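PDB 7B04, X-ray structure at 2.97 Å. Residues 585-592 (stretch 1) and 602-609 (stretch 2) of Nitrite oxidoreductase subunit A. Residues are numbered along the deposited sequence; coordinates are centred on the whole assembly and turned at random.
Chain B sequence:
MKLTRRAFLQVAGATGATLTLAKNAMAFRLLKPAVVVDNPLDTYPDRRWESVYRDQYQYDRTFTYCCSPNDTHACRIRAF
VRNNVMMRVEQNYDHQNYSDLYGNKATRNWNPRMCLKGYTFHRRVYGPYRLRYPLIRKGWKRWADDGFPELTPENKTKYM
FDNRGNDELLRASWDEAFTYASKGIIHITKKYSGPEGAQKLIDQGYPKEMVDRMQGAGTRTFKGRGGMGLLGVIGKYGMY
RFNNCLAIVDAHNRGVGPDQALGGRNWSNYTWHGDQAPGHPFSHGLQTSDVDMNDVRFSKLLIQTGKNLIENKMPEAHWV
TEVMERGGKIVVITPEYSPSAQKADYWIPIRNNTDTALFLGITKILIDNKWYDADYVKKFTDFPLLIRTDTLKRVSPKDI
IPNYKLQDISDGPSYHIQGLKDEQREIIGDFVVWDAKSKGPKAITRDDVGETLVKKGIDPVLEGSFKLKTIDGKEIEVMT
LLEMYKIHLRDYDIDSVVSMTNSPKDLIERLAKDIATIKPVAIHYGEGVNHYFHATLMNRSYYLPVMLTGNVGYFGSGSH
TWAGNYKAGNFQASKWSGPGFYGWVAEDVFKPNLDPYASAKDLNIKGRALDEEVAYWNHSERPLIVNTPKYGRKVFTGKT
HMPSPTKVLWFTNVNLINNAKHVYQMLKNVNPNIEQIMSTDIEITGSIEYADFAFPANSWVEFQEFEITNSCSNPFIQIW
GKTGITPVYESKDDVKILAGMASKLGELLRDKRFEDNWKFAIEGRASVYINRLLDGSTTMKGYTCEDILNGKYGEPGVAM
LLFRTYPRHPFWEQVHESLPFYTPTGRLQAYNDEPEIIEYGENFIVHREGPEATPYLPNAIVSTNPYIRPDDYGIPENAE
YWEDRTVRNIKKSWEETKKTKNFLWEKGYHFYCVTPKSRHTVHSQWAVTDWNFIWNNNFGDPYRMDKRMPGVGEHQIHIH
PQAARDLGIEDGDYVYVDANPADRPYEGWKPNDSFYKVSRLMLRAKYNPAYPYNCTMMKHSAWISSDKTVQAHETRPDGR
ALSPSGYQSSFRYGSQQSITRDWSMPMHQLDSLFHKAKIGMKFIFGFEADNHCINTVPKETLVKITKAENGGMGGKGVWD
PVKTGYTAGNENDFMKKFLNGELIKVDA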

# COMPACT_ATOMS: atom_id res chain seq x y z
N VAL B 585 -19.87 15.87 21.79
CA VAL B 585 -20.06 16.88 20.75
C VAL B 585 -21.30 17.74 20.94
O VAL B 585 -21.36 18.86 20.39
CB VAL B 585 -20.10 16.23 19.35
CG1 VAL B 585 -18.80 15.50 19.07
CG2 VAL B 585 -21.29 15.29 19.23
N ALA B 586 -22.30 17.28 21.70
CA ALA B 586 -23.55 18.00 21.86
C ALA B 586 -23.83 18.33 23.32
O ALA B 586 -24.98 18.44 23.73
CB ALA B 586 -24.71 17.21 21.26
N GLU B 587 -22.77 18.50 24.11
CA GLU B 587 -22.94 18.97 25.48
C GLU B 587 -23.37 20.44 25.46
O GLU B 587 -22.95 21.21 24.59
CB GLU B 587 -21.64 18.81 26.26
CG GLU B 587 -21.82 18.56 27.75
CD GLU B 587 -20.62 19.01 28.56
OE1 GLU B 587 -20.18 20.16 28.37
OE2 GLU B 587 -20.11 18.21 29.37
N ASP B 588 -24.22 20.81 26.41
CA ASP B 588 -24.71 22.19 26.46
C ASP B 588 -23.54 23.14 26.71
O ASP B 588 -22.90 23.08 27.77
CB ASP B 588 -25.78 22.34 27.54
CG ASP B 588 -26.56 23.63 27.40
OD1 ASP B 588 -26.15 24.51 26.61
OD2 ASP B 588 -27.61 23.78 28.07
N VAL B 589 -23.27 24.01 25.74
CA VAL B 589 -22.14 24.93 25.84
C VAL B 589 -22.33 25.87 27.01
O VAL B 589 -21.38 26.17 27.75
CB VAL B 589 -21.97 25.69 24.51
CG1 VAL B 589 -20.93 26.78 24.66
CG2 VAL B 589 -21.58 24.73 23.42
N PHE B 590 -23.55 26.34 27.23
CA PHE B 590 -23.85 27.28 28.29
C PHE B 590 -24.12 26.57 29.60
O PHE B 590 -24.24 27.22 30.64
CB PHE B 590 -25.02 28.17 27.88
CG PHE B 590 -24.68 29.16 26.80
CD1 PHE B 590 -24.46 30.50 27.11
CD2 PHE B 590 -24.55 28.76 25.49
CE1 PHE B 590 -24.15 31.41 26.11
CE2 PHE B 590 -24.25 29.66 24.49
CZ PHE B 590 -24.04 30.99 24.80
N LYS B 591 -24.24 25.23 29.58
CA LYS B 591 -24.41 24.43 30.79
C LYS B 591 -23.47 23.22 30.76
O LYS B 591 -23.92 22.07 30.67
CB LYS B 591 -25.87 23.97 30.91
CG LYS B 591 -26.84 25.02 31.43
CD LYS B 591 -28.24 24.67 30.96
CE LYS B 591 -29.29 25.18 31.91
NZ LYS B 591 -28.77 25.23 33.29
N PRO B 592 -22.16 23.46 30.78
CA PRO B 592 -21.20 22.34 30.80
C PRO B 592 -20.99 21.81 32.21
O PRO B 592 -21.07 22.54 33.21
CB PRO B 592 -19.92 22.98 30.27
CG PRO B 592 -19.97 24.34 30.87
CD PRO B 592 -21.44 24.75 30.89
N ASP B 602 -25.37 12.54 33.79
CA ASP B 602 -25.40 13.84 34.46
C ASP B 602 -25.02 14.98 33.54
O ASP B 602 -24.92 16.12 34.00
CB ASP B 602 -24.46 13.83 35.67
CG ASP B 602 -24.90 12.85 36.74
OD1 ASP B 602 -26.11 12.60 36.88
OD2 ASP B 602 -24.01 12.32 37.45
N LEU B 603 -24.82 14.72 32.25
CA LEU B 603 -24.43 15.74 31.29
C LEU B 603 -25.66 16.37 30.66
O LEU B 603 -26.64 15.69 30.36
CB LEU B 603 -23.53 15.14 30.21
CG LEU B 603 -22.18 14.56 30.63
CD1 LEU B 603 -21.51 13.88 29.46
CD2 LEU B 603 -21.30 15.65 31.20
N ASN B 604 -25.59 17.68 30.44
CA ASN B 604 -26.67 18.42 29.79
C ASN B 604 -26.43 18.36 28.29
O ASN B 604 -25.47 18.95 27.79
CB ASN B 604 -26.73 19.86 30.30
CG ASN B 604 -27.16 19.95 31.75
OD1 ASN B 604 -28.09 19.27 32.17
ND2 ASN B 604 -26.47 20.78 32.52
N ILE B 605 -27.30 17.65 27.58
CA ILE B 605 -27.12 17.40 26.15
C ILE B 605 -27.96 18.39 25.37
O ILE B 605 -29.19 18.31 25.35
CB ILE B 605 -27.50 15.95 25.79
CG1 ILE B 605 -26.63 14.98 26.59
CG2 ILE B 605 -27.33 15.72 24.30
CD1 ILE B 605 -25.15 15.19 26.40
N LYS B 606 -27.29 19.34 24.71
CA LYS B 606 -27.96 20.21 23.75
C LYS B 606 -26.90 20.74 22.78
O LYS B 606 -26.07 21.57 23.16
CB LYS B 606 -28.68 21.36 24.45
CG LYS B 606 -29.23 22.40 23.49
CD LYS B 606 -30.01 23.47 24.22
CE LYS B 606 -30.40 24.61 23.28
NZ LYS B 606 -31.25 25.62 23.96
N GLY B 607 -26.94 20.25 21.55
CA GLY B 607 -26.02 20.72 20.53
C GLY B 607 -26.64 21.86 19.74
O GLY B 607 -27.83 21.84 19.42
N ARG B 608 -25.82 22.87 19.44
CA ARG B 608 -26.26 24.04 18.70
C ARG B 608 -25.43 24.23 17.43
O ARG B 608 -25.35 25.34 16.90
CB ARG B 608 -26.21 25.28 19.59
CG ARG B 608 -26.57 24.90 21.01
CD ARG B 608 -26.76 26.06 21.95
NE ARG B 608 -27.27 25.54 23.21
CZ ARG B 608 -27.41 26.26 24.32
NH1 ARG B 608 -27.07 27.54 24.32
NH2 ARG B 608 -27.87 25.70 25.42
N ALA B 609 -24.82 23.15 16.96
CA ALA B 609 -24.07 23.14 15.71
C ALA B 609 -24.91 22.36 14.70
O ALA B 609 -25.19 21.18 14.91
CB ALA B 609 -22.70 22.49 15.90

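The strongest polar contact between the two stretches is the salt bridge between D588 and R608, in which D588 OD1 lies 2.4 Å from R608 NH2. The separation is very short even for a charged pair, and at 2.97 Å resolution its exact value should be read with caution. The carboxylate oxygen sits over one face of the guanidinium rather than in its plane, so the attraction here is mainly one of opposite charges brought together and not that of an in-plane, bidentate pairing. R608 reaches this position with an extended side chain, t at chi2 and chi3: its CA-to-CB bond points sideways, but the end of the chain comes nearer to stretch 1. The same aspartate oxygen also serves its own stretch, accepting a hydrogen bond from F590 N (F590 N to D588 OD1, 3.2 Å). A weak backbone bond from K591 N to D588 O, 3.1 Å long, also bends the chain back; F590 N meets the carboxylate from within stretch 1 while R608 engages it from across the contact.

Next to this charged pair, the backbones meet in a single beta bridge that relates E587 to I605, with their CA atoms 4.5 Å apart. Its two hydrogen bonds join the residues flanking E587 and I605, and they are unequal. D588 N donates to N604 O at 2.6 Å with an angle of 159° at the hydrogen, short and nearly straight. K606 N approaches A586 O almost as closely, at 2.7 Å, but the angle of 119° makes this bond weak. Both carbonyl oxygens also receive a CA-H...O contact: I605 CA lies 3.4 Å from A586 O, and E587 CA lies 3.4 Å from N604 O. Each acceptor is therefore approached by an amide and by an alpha carbon of the facing chain. The pairing does not continue into a regular strand on either side. G607 N is 3.4 Å from A586 O, yet the angle is too poor for a hydrogen bond.

Farther along stretch 1, K591 O accepts a weak hydrogen bond from N604 ND2, long at 3.4 Å though well aligned at 162°; the CA-to-CB bond of N604 points toward stretch 1. N604 thus uses both its backbone and its side chain in the contact. Its CB also packs 3.8 Å from D588 CB, and its ND2 lies 3.6 Å from K591 CB, beyond which the lysine side chain leads away.

The remaining packing is modest. F590 CD2 approaches R608 NH1 to 3.0 Å, the two planes lying nearly parallel but offset. L603 CD2 lies 3.4 Å from E587 OE2, while E587 OE1 is hydrogen-bonded elsewhere in the structure. A586 CB and I605 CG2 make a loose apolar contact at 4.3 Å. Altogether the two stretches bury 539 Å², counting both sides.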